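Local atomic coordinates of uroporphyrinogen-III C-methyltransferase (Pseudomonas denitrificans, PDB entry 1S4D), a protein that catalyses the two successive S-adenosyl-L-methionine-dependent methylations, at C-2 and C-7, that turn uroporphyrinogen III into precorrin-2 on the way to cobalamin and siroheme. Residues F104-G109 against M182-K187; A131-L136 against V152-G157; V20-G25 against A48-D53; A139-T144 against P206-C211. All coordinates share one frame; numbering follows the deposited sequence.

Interaction 1 of 4, residues F104-G109 against M182-K187; sequences FVFGRG and MYMAMK. With SAH (S-adenosyl-L-homocysteine), chain Q.
Phe106 CD1 sits over one face of the Tyr183 ring, toward its rim, 3.7 Å from Tyr183 CD1. The two rings meet obliquely, their planes 52° apart. At the edge of the Tyr183 ring, in its plane, sits the carboxylate atom OXT of SAH, 3.6 Å from Tyr183 CE2. This is the SAH-binding cleft of the precorrin methyltransferase family. One wall is the loop after strand 94-99 of the parallel sheet, and the other is the end of strand 179-183 of the mixed sheet. Val105 has CG1 anti to its backbone N (chi1 -176°), which sets that methyl 3.6 Å from Tyr183 OH. The same hydroxyl is hydrogen-bonded to Thr130 OG1 and Gly132 N, which should hold the ring in place. With an alanine at Tyr183, Phe106 would probably lose the surface it rests on, and Thr130 and Gly132 would lose a shared partner. A bend about the SD-CG bond of Met184 carries its methyl CE to 3.6 Å from Phe106 CB and close to SAH SD. Backbone atoms hold SAH from both walls. Val105 O accepts from SAH N at 2.7 Å, and Met184 N gives a nearly straight bond (172°) to SAH O2' at 3.0 Å.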
# COMPACT_ATOMS: atom_id res chain seq x y z
N PHE B 104 -6.72 -3.42 4.89
CA PHE B 104 -6.72 -2.41 5.95
C PHE B 104 -6.77 -0.96 5.44
O PHE B 104 -6.75 -0.01 6.25
CB PHE B 104 -5.54 -2.61 6.91
CG PHE B 104 -5.71 -3.78 7.88
CD1 PHE B 104 -4.63 -4.20 8.64
CD2 PHE B 104 -6.94 -4.44 8.04
CE1 PHE B 104 -4.75 -5.25 9.54
CE2 PHE B 104 -7.08 -5.50 8.96
CZ PHE B 104 -5.99 -5.90 9.70
N VAL B 105 -6.85 -0.77 4.13
CA VAL B 105 -6.96 0.58 3.59
C VAL B 105 -8.41 0.86 3.17
O VAL B 105 -8.86 0.40 2.14
CB VAL B 105 -5.93 0.82 2.45
CG1 VAL B 105 -5.96 2.27 1.92
CG2 VAL B 105 -4.52 0.45 2.93
N PHE B 106 -9.16 1.58 4.02
CA PHE B 106 -10.57 1.85 3.79
C PHE B 106 -11.31 0.62 3.24
O PHE B 106 -12.20 0.75 2.43
CB PHE B 106 -10.80 3.07 2.86
CG PHE B 106 -10.02 4.29 3.28
CD1 PHE B 106 -8.94 4.74 2.53
CD2 PHE B 106 -10.33 4.95 4.48
CE1 PHE B 106 -8.17 5.86 2.96
CE2 PHE B 106 -9.59 6.06 4.91
CZ PHE B 106 -8.50 6.52 4.14
N GLY B 107 -10.97 -0.58 3.68
CA GLY B 107 -11.77 -1.72 3.27
C GLY B 107 -12.47 -2.57 4.34
O GLY B 107 -12.70 -3.76 4.10
N ARG B 108 -12.81 -1.97 5.48
CA ARG B 108 -13.40 -2.65 6.65
C ARG B 108 -12.81 -4.00 7.11
O ARG B 108 -13.51 -4.81 7.71
CB ARG B 108 -14.94 -2.69 6.61
CG ARG B 108 -15.59 -1.97 5.45
CD ARG B 108 -16.90 -1.19 5.68
NE ARG B 108 -17.42 -1.11 7.04
CZ ARG B 108 -18.72 -0.96 7.33
NH1 ARG B 108 -19.14 -0.90 8.60
NH2 ARG B 108 -19.62 -0.91 6.33
N GLY B 109 -11.52 -4.20 6.88
CA GLY B 109 -10.81 -5.39 7.35
C GLY B 109 -10.64 -5.49 8.86
O GLY B 109 -10.75 -6.58 9.45
N MET B 182 -7.08 10.30 -2.85
CA MET B 182 -8.43 10.20 -2.34
C MET B 182 -9.16 8.98 -2.88
O MET B 182 -9.19 8.77 -4.10
CB MET B 182 -9.19 11.49 -2.65
CG MET B 182 -8.37 12.73 -2.42
SD MET B 182 -9.42 14.15 -2.22
CE MET B 182 -9.81 14.56 -3.95
N TYR B 183 -9.71 8.21 -1.95
CA TYR B 183 -10.52 7.01 -2.17
C TYR B 183 -11.98 7.42 -2.07
O TYR B 183 -12.31 8.34 -1.32
CB TYR B 183 -10.23 5.99 -1.06
CG TYR B 183 -8.88 5.29 -1.16
CD1 TYR B 183 -7.69 5.93 -0.73
CD2 TYR B 183 -8.80 4.00 -1.65
CE1 TYR B 183 -6.45 5.28 -0.82
CE2 TYR B 183 -7.58 3.36 -1.74
CZ TYR B 183 -6.42 4.00 -1.34
OH TYR B 183 -5.24 3.31 -1.47
N MET B 184 -12.86 6.76 -2.82
CA MET B 184 -14.31 7.02 -2.76
C MET B 184 -14.68 8.49 -2.72
O MET B 184 -15.47 8.91 -1.88
CB MET B 184 -14.94 6.30 -1.56
CG MET B 184 -14.51 4.84 -1.45
SD MET B 184 -15.14 4.09 0.03
CE MET B 184 -13.67 4.10 1.02
N ALA B 185 -14.14 9.25 -3.67
CA ALA B 185 -14.28 10.71 -3.70
C ALA B 185 -14.99 11.19 -4.95
O ALA B 185 -14.99 12.38 -5.25
CB ALA B 185 -12.91 11.37 -3.58
N MET B 186 -15.61 10.29 -5.70
CA MET B 186 -16.22 10.67 -6.98
C MET B 186 -17.55 11.39 -6.78
O MET B 186 -17.77 12.46 -7.31
CB MET B 186 -16.41 9.46 -7.89
CG MET B 186 -15.14 8.82 -8.35
SD MET B 186 -14.34 9.76 -9.63
CE MET B 186 -15.20 9.15 -11.14
N LYS B 187 -18.45 10.77 -6.03
CA LYS B 187 -19.81 11.24 -5.90
C LYS B 187 -19.81 12.61 -5.23
O LYS B 187 -20.67 13.44 -5.50
CB LYS B 187 -20.61 10.21 -5.10
CG LYS B 187 -22.12 10.43 -5.05
CD LYS B 187 -22.73 9.73 -3.83
CE LYS B 187 -24.28 9.61 -3.95
NZ LYS B 187 -24.75 8.55 -4.94
N SAH Q . -8.99 -1.61 0.33
CA SAH Q . -9.08 -1.01 -0.99
CB SAH Q . -10.07 0.14 -0.97
CG SAH Q . -11.51 -0.29 -1.13
SD SAH Q . -12.76 0.98 -0.76
C SAH Q . -7.69 -0.59 -1.50
O SAH Q . -6.68 -0.74 -0.83
OXT SAH Q . -7.51 -0.10 -2.61
C5' SAH Q . -13.09 1.20 -2.54
C4' SAH Q . -12.38 2.35 -3.26
O4' SAH Q . -11.06 2.00 -3.63
C3' SAH Q . -12.98 2.79 -4.59
O3' SAH Q . -14.15 3.57 -4.49
C2' SAH Q . -11.83 3.52 -5.27
O2' SAH Q . -11.62 4.83 -4.79
C1' SAH Q . -10.66 2.66 -4.82
N9 SAH Q . -10.26 1.65 -5.82
C8 SAH Q . -10.28 0.31 -5.60
N7 SAH Q . -9.83 -0.31 -6.70
C5 SAH Q . -9.53 0.59 -7.63
C6 SAH Q . -9.03 0.47 -8.93
N6 SAH Q . -8.75 -0.71 -9.44
N1 SAH Q . -8.80 1.61 -9.67
C2 SAH Q . -9.06 2.85 -9.12
N3 SAH Q . -9.56 2.96 -7.83
C4 SAH Q . -9.79 1.85 -7.09

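Interaction 2 of 4, residues A131-L136 against V152-G157; sequences AGIGGL and VTFLTG. With SAH (S-adenosyl-L-homocysteine), chain Q.
Ile133 meets the edge of the Phe154 ring. Its CG1 lies in the ring plane, 3.5 Å from Phe154 CZ, and its CD1 follows at 3.9 Å from the same atom. The two side chains cross at about a right angle. Ile133 CG1 stands beside its own backbone N (chi1 -58°), which brings this branch rather than CG2 to the phenylalanine. Gly132 adds its carbonyl O, 4.0 Å from Phe154 CZ. Having no side chain, Gly132 lets the helix backbone come close to the ring. Val152 CG1, from the same strand as Phe154, is also in plane at the ring edge. Further out, Phe154 packs edge-to-face on Phe154 of the second subunit. Residues Val152 to Leu155 pair antiparallel with a strand of that subunit, so the mixed sheet continues across the dimer interface. On the SAH side, Ala131 N donates to SAH OXT at 3.1 Å and 170°, and Ala131 CB lies 3.4 Å from SAH C4. The helix opens with a wider pi-type turn at 131-135, where Leu136 N makes a weak bond to Ala131 O. The whole is a helix packed on the sheet's interface strand, with the helix N terminus facing the SAH carboxylate, whose charge it is likely to stabilise.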
# COMPACT_ATOMS: atom_id res chain seq x y z
N ALA B 131 -4.97 0.62 -4.19
CA ALA B 131 -5.23 1.40 -5.40
C ALA B 131 -4.45 2.74 -5.37
O ALA B 131 -3.91 3.14 -6.40
CB ALA B 131 -6.72 1.63 -5.58
N GLY B 132 -4.39 3.38 -4.19
CA GLY B 132 -3.70 4.65 -4.03
C GLY B 132 -2.19 4.63 -4.19
O GLY B 132 -1.58 5.69 -4.36
N ILE B 133 -1.54 3.46 -4.12
CA ILE B 133 -0.11 3.40 -4.39
C ILE B 133 0.15 2.63 -5.67
O ILE B 133 0.71 3.18 -6.63
CB ILE B 133 0.70 2.82 -3.22
CG1 ILE B 133 0.46 3.63 -1.94
CG2 ILE B 133 2.17 2.80 -3.56
CD1 ILE B 133 0.85 2.92 -0.65
N GLY B 134 -0.29 1.38 -5.71
CA GLY B 134 -0.01 0.56 -6.88
C GLY B 134 -0.81 1.00 -8.08
O GLY B 134 -0.27 1.11 -9.17
N GLY B 135 -2.11 1.26 -7.87
CA GLY B 135 -2.97 1.83 -8.89
C GLY B 135 -2.39 3.05 -9.57
O GLY B 135 -2.34 3.12 -10.80
N LEU B 136 -1.92 4.00 -8.77
CA LEU B 136 -1.36 5.22 -9.34
C LEU B 136 -0.06 4.96 -10.11
O LEU B 136 0.19 5.59 -11.15
CB LEU B 136 -1.20 6.30 -8.27
CG LEU B 136 -2.54 6.81 -7.72
CD1 LEU B 136 -2.27 7.74 -6.60
CD2 LEU B 136 -3.36 7.53 -8.76
N VAL B 152 2.59 12.17 2.21
CA VAL B 152 1.38 11.90 1.43
C VAL B 152 0.23 11.63 2.40
O VAL B 152 0.40 10.87 3.36
CB VAL B 152 1.43 10.61 0.62
CG1 VAL B 152 0.70 10.75 -0.69
CG2 VAL B 152 2.81 10.09 0.44
N THR B 153 -0.94 12.20 2.08
CA THR B 153 -2.19 11.92 2.79
C THR B 153 -3.18 11.09 1.98
O THR B 153 -3.52 11.46 0.86
CB THR B 153 -2.85 13.22 3.17
OG1 THR B 153 -2.05 13.88 4.15
CG2 THR B 153 -4.13 12.98 3.91
N PHE B 154 -3.66 9.98 2.55
CA PHE B 154 -4.70 9.18 1.90
C PHE B 154 -6.02 9.53 2.59
O PHE B 154 -6.01 9.73 3.80
CB PHE B 154 -4.41 7.70 2.07
CG PHE B 154 -3.32 7.18 1.19
CD1 PHE B 154 -3.32 5.86 0.80
CD2 PHE B 154 -2.28 7.98 0.75
CE1 PHE B 154 -2.28 5.37 -0.01
CE2 PHE B 154 -1.25 7.50 -0.06
CZ PHE B 154 -1.25 6.23 -0.44
N LEU B 155 -7.13 9.63 1.86
CA LEU B 155 -8.43 9.85 2.52
C LEU B 155 -9.65 9.15 1.89
O LEU B 155 -9.55 8.67 0.76
CB LEU B 155 -8.67 11.33 2.88
CG LEU B 155 -9.33 12.49 2.08
CD1 LEU B 155 -8.27 13.53 1.79
CD2 LEU B 155 -10.14 12.16 0.81
N THR B 156 -10.77 9.08 2.63
CA THR B 156 -12.08 8.76 2.04
C THR B 156 -12.86 10.02 1.86
O THR B 156 -12.97 10.80 2.81
CB THR B 156 -13.00 7.97 2.94
OG1 THR B 156 -12.31 7.59 4.13
CG2 THR B 156 -13.40 6.73 2.27
N GLY B 157 -13.46 10.16 0.69
CA GLY B 157 -14.39 11.23 0.43
C GLY B 157 -15.77 10.73 0.75
O GLY B 157 -16.74 11.44 0.58
N SAH Q . -8.99 -1.61 0.33
CA SAH Q . -9.08 -1.01 -0.99
CB SAH Q . -10.07 0.14 -0.97
CG SAH Q . -11.51 -0.29 -1.13
SD SAH Q . -12.76 0.98 -0.76
C SAH Q . -7.69 -0.59 -1.50
O SAH Q . -6.68 -0.74 -0.83
OXT SAH Q . -7.51 -0.10 -2.61
C5' SAH Q . -13.09 1.20 -2.54
C4' SAH Q . -12.38 2.35 -3.26
O4' SAH Q . -11.06 2.00 -3.63
C3' SAH Q . -12.98 2.79 -4.59
O3' SAH Q . -14.15 3.57 -4.49
C2' SAH Q . -11.83 3.52 -5.27
O2' SAH Q . -11.62 4.83 -4.79
C1' SAH Q . -10.66 2.66 -4.82
N9 SAH Q . -10.26 1.65 -5.82
C8 SAH Q . -10.28 0.31 -5.60
N7 SAH Q . -9.83 -0.31 -6.70
C5 SAH Q . -9.53 0.59 -7.63
C6 SAH Q . -9.03 0.47 -8.93
N6 SAH Q . -8.75 -0.71 -9.44
N1 SAH Q . -8.80 1.61 -9.67
C2 SAH Q . -9.06 2.85 -9.12
N3 SAH Q . -9.56 2.96 -7.83
C4 SAH Q . -9.79 1.85 -7.09

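Interaction 3 of 4, residues V20-G25 against A48-D53; sequences VGAGPG and ALVNED. With SAH (S-adenosyl-L-homocysteine), chain Q.
Ala22 points its CB toward the 48-53 loop and meets Val50 there, with Ala22 CB 4.3 Å from Val50 CG2. This is a loose apolar touch. Leu98 of strand 94-99 packs on both residues, so the two methyl groups belong to a small apolar cluster at the end of the sheet. Further along, Asn51 directs its CB toward Gly25, and the two CA atoms are 6.1 Å apart. Gly25 meets the asparagine through its backbone. The 20-25 run leaves strand 16-21 of the parallel sheet and enters a glycine-rich turn, Gly-Ala-Gly-Pro-Gly, the GXGPG motif of this family. Gly23 takes a positive phi (72°) in this turn. Backbone hydrogen bonding joins Ala22 with Lys99 and Gly23 with Gly101. Pro24 turns its CB away from the 48-53 loop, and its carbonyl O lies 2.7 Å from SAH N6 in a weak, bent hydrogen bond. Leu49 approaches SAH with both branches. Its CD1 is anti to CA (chi2 163°) and reaches to 3.6 Å from SAH C5'. Its CD2 comes from above the adenine plane, 3.7 Å from SAH N7. A glycine in place of Leu49 would remove both methyls and would probably open a gap beside the ribose and adenine. Pro240 also packs on Leu49.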
# COMPACT_ATOMS: atom_id res chain seq x y z
N VAL B 20 -7.59 -11.33 2.80
CA VAL B 20 -6.58 -11.30 1.75
C VAL B 20 -6.88 -10.17 0.76
O VAL B 20 -8.03 -10.05 0.25
CB VAL B 20 -6.57 -12.62 0.96
CG1 VAL B 20 -5.54 -12.58 -0.14
CG2 VAL B 20 -6.31 -13.81 1.87
N GLY B 21 -5.86 -9.34 0.51
CA GLY B 21 -5.96 -8.29 -0.48
C GLY B 21 -5.83 -8.92 -1.86
O GLY B 21 -4.92 -9.72 -2.08
N ALA B 22 -6.73 -8.58 -2.77
CA ALA B 22 -6.61 -9.00 -4.18
C ALA B 22 -5.80 -8.00 -4.98
O ALA B 22 -5.52 -8.22 -6.15
CB ALA B 22 -8.01 -9.16 -4.81
N GLY B 23 -5.43 -6.88 -4.37
CA GLY B 23 -4.88 -5.77 -5.13
C GLY B 23 -5.99 -5.10 -5.95
O GLY B 23 -7.17 -5.47 -5.83
N PRO B 24 -5.59 -4.13 -6.78
CA PRO B 24 -6.51 -3.30 -7.59
C PRO B 24 -7.11 -3.93 -8.82
O PRO B 24 -8.06 -3.35 -9.35
CB PRO B 24 -5.63 -2.14 -8.03
CG PRO B 24 -4.25 -2.70 -8.04
CD PRO B 24 -4.18 -3.72 -6.94
N GLY B 25 -6.57 -5.03 -9.33
CA GLY B 25 -7.14 -5.66 -10.51
C GLY B 25 -6.22 -6.68 -11.12
O GLY B 25 -6.48 -7.86 -11.07
N ALA B 48 -17.35 -7.18 -5.18
CA ALA B 48 -17.64 -6.87 -6.59
C ALA B 48 -16.38 -6.23 -7.12
O ALA B 48 -15.96 -6.51 -8.25
CB ALA B 48 -18.82 -5.93 -6.73
N LEU B 49 -15.77 -5.39 -6.28
CA LEU B 49 -14.49 -4.75 -6.56
C LEU B 49 -13.41 -5.83 -6.70
O LEU B 49 -12.21 -5.62 -6.42
CB LEU B 49 -14.14 -3.63 -5.56
CG LEU B 49 -14.26 -2.19 -6.14
CD1 LEU B 49 -14.33 -1.04 -5.11
CD2 LEU B 49 -13.09 -1.94 -7.03
N VAL B 50 -13.87 -7.00 -7.15
CA VAL B 50 -13.00 -8.09 -7.60
C VAL B 50 -13.12 -8.24 -9.12
O VAL B 50 -13.71 -7.36 -9.80
CB VAL B 50 -13.19 -9.40 -6.76
CG1 VAL B 50 -13.11 -10.69 -7.60
CG2 VAL B 50 -12.20 -9.43 -5.58
N ASN B 51 -12.54 -9.33 -9.62
CA ASN B 51 -12.00 -9.40 -10.97
C ASN B 51 -11.72 -10.83 -11.37
O ASN B 51 -10.61 -11.32 -11.15
CB ASN B 51 -10.67 -8.65 -10.96
CG ASN B 51 -10.54 -7.68 -12.09
OD1 ASN B 51 -9.88 -7.96 -13.09
ND2 ASN B 51 -11.16 -6.52 -11.95
N GLU B 52 -12.70 -11.50 -11.98
CA GLU B 52 -12.53 -12.90 -12.40
C GLU B 52 -11.10 -13.38 -12.21
O GLU B 52 -10.81 -14.05 -11.23
CB GLU B 52 -12.97 -13.11 -13.87
CG GLU B 52 -12.90 -14.57 -14.35
CD GLU B 52 -13.11 -14.73 -15.86
OE1 GLU B 52 -13.93 -13.98 -16.44
OE2 GLU B 52 -12.47 -15.62 -16.47
N ASP B 53 -10.20 -12.98 -13.10
CA ASP B 53 -8.87 -13.60 -13.25
C ASP B 53 -8.29 -14.19 -11.96
O ASP B 53 -7.93 -15.37 -11.94
CB ASP B 53 -7.88 -12.62 -13.91
CG ASP B 53 -8.56 -11.61 -14.85
OD1 ASP B 53 -8.77 -11.95 -16.06
OD2 ASP B 53 -8.92 -10.45 -14.45
N SAH Q . -8.99 -1.61 0.33
CA SAH Q . -9.08 -1.01 -0.99
CB SAH Q . -10.07 0.14 -0.97
CG SAH Q . -11.51 -0.29 -1.13
SD SAH Q . -12.76 0.98 -0.76
C SAH Q . -7.69 -0.59 -1.50
O SAH Q . -6.68 -0.74 -0.83
OXT SAH Q . -7.51 -0.10 -2.61
C5' SAH Q . -13.09 1.20 -2.54
C4' SAH Q . -12.38 2.35 -3.26
O4' SAH Q . -11.06 2.00 -3.63
C3' SAH Q . -12.98 2.79 -4.59
O3' SAH Q . -14.15 3.57 -4.49
C2' SAH Q . -11.83 3.52 -5.27
O2' SAH Q . -11.62 4.83 -4.79
C1' SAH Q . -10.66 2.66 -4.82
N9 SAH Q . -10.26 1.65 -5.82
C8 SAH Q . -10.28 0.31 -5.60
N7 SAH Q . -9.83 -0.31 -6.70
C5 SAH Q . -9.53 0.59 -7.63
C6 SAH Q . -9.03 0.47 -8.93
N6 SAH Q . -8.75 -0.71 -9.44
N1 SAH Q . -8.80 1.61 -9.67
C2 SAH Q . -9.06 2.85 -9.12
N3 SAH Q . -9.56 2.96 -7.83
C4 SAH Q . -9.79 1.85 -7.09

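Interaction 4 of 4, residues A139-T144 against P206-C211; sequences AGIPVT and PVAFVC
Ile141 holds CG1 beside its backbone N (chi1 -60°), and the chain then runs on extended (chi2 164°) to bring CD1 over Ala208. Ile141 CD1 meets Ala208 CB at 3.7 Å. In Val210 the CG2 branch lies opposite the carbonyl carbon and CG1 opposite the N, and both methyls face Ala139. Ala139 CB lies 3.8 Å from Val210 CG2 and 3.9 Å from Val210 CG1, so it rests against both branches of the valine. These are two separate apolar touches, and the small alanine of each pair is on a different segment. The loop that follows helix 131-137 is thereby laid against one face of the mixed sheet, on strand 206-211. The helix ends in a Schellman motif at Gly140, whose positive phi (77°) lets the chain turn from Ala139 to Ile141. Phe209, between Ala208 and Val210 in the strand, points away from the loop. Nearby strands share the contact: Val244 packs on both Ile141 and Ala208, and Val220 packs on Ala139. At the other end of the loop, Pro142, Val143 and Thr144 pack on Phe104 of the second subunit. Val210 is one of the residues lining the SAH pocket, and nearby Ala213 is a binding residue.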
# COMPACT_ATOMS: atom_id res chain seq x y z
N ALA B 139 -0.54 4.35 -13.67
CA ALA B 139 -0.92 5.51 -14.47
C ALA B 139 0.27 6.42 -14.65
O ALA B 139 0.12 7.50 -15.22
CB ALA B 139 -2.08 6.30 -13.81
N GLY B 140 1.43 5.98 -14.15
CA GLY B 140 2.66 6.77 -14.17
C GLY B 140 2.74 7.87 -13.12
O GLY B 140 3.50 8.82 -13.29
N ILE B 141 1.99 7.74 -12.03
CA ILE B 141 2.04 8.72 -10.95
C ILE B 141 2.61 8.13 -9.66
O ILE B 141 1.92 7.39 -8.97
CB ILE B 141 0.64 9.32 -10.68
CG1 ILE B 141 0.11 10.03 -11.93
CG2 ILE B 141 0.68 10.24 -9.44
CD1 ILE B 141 -1.37 10.29 -11.89
N PRO B 142 3.85 8.47 -9.31
CA PRO B 142 4.37 8.05 -8.01
C PRO B 142 3.74 8.90 -6.92
O PRO B 142 3.53 10.10 -7.08
CB PRO B 142 5.88 8.31 -8.11
CG PRO B 142 6.12 8.84 -9.48
CD PRO B 142 4.81 9.29 -10.05
N VAL B 143 3.44 8.26 -5.82
CA VAL B 143 2.74 8.85 -4.71
C VAL B 143 3.70 9.72 -3.85
O VAL B 143 3.30 10.53 -3.02
CB VAL B 143 2.07 7.66 -3.98
CG1 VAL B 143 2.81 7.21 -2.73
CG2 VAL B 143 0.60 7.90 -3.79
N THR B 144 4.99 9.59 -4.14
CA THR B 144 6.07 10.20 -3.39
C THR B 144 7.18 10.52 -4.39
O THR B 144 7.46 9.72 -5.29
CB THR B 144 6.53 9.18 -2.34
OG1 THR B 144 6.07 9.59 -1.04
CG2 THR B 144 8.03 9.12 -2.21
N PRO B 206 -2.73 20.73 -10.34
CA PRO B 206 -3.03 19.53 -11.14
C PRO B 206 -3.64 18.43 -10.31
O PRO B 206 -3.32 18.25 -9.14
CB PRO B 206 -1.65 19.08 -11.65
CG PRO B 206 -0.74 20.26 -11.45
CD PRO B 206 -1.28 21.03 -10.32
N VAL B 207 -4.53 17.69 -10.96
CA VAL B 207 -5.34 16.62 -10.37
C VAL B 207 -5.43 15.52 -11.45
O VAL B 207 -5.52 15.82 -12.65
CB VAL B 207 -6.75 17.18 -10.03
CG1 VAL B 207 -7.79 16.10 -9.85
CG2 VAL B 207 -6.70 18.08 -8.81
N ALA B 208 -5.37 14.26 -11.05
CA ALA B 208 -5.64 13.16 -11.98
C ALA B 208 -6.68 12.24 -11.38
O ALA B 208 -6.73 12.08 -10.16
CB ALA B 208 -4.38 12.39 -12.32
N PHE B 209 -7.53 11.67 -12.23
CA PHE B 209 -8.49 10.65 -11.85
C PHE B 209 -7.98 9.41 -12.52
O PHE B 209 -7.65 9.44 -13.72
CB PHE B 209 -9.89 10.97 -12.41
CG PHE B 209 -10.62 12.07 -11.68
CD1 PHE B 209 -11.64 11.76 -10.81
CD2 PHE B 209 -10.27 13.41 -11.88
CE1 PHE B 209 -12.31 12.76 -10.11
CE2 PHE B 209 -10.92 14.43 -11.20
CZ PHE B 209 -11.95 14.11 -10.30
N VAL B 210 -7.89 8.32 -11.77
CA VAL B 210 -7.51 7.04 -12.34
C VAL B 210 -8.61 6.03 -12.06
O VAL B 210 -8.81 5.60 -10.91
CB VAL B 210 -6.11 6.56 -11.83
CG1 VAL B 210 -5.64 5.34 -12.62
CG2 VAL B 210 -5.05 7.68 -11.92
N CYS B 211 -9.33 5.65 -13.11
CA CYS B 211 -10.44 4.71 -13.00
C CYS B 211 -10.02 3.33 -13.39
O CYS B 211 -9.38 3.13 -14.44
CB CYS B 211 -11.62 5.14 -13.87
SG CYS B 211 -12.23 6.79 -13.42

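In the fold
From the N terminus, interaction 3 closes first. It joins the turn after strand 16-21 to the loop after strand 43-46, within the region of the parallel sheet. Interaction 1 opens later, at 104-109, and closes at 182-187, linking the loop after strand 94-99 to the mixed sheet. Interaction 2 is nested inside that loop. Interaction 4 opens at 139-144, within both, and closes last at 206-211, so it crosses interactions 1 and 2. Interactions 1, 2 and 4 all reach the mixed sheet and the second subunit. Interactions 1, 2 and 3 all touch SAH, which lies between the two sheets.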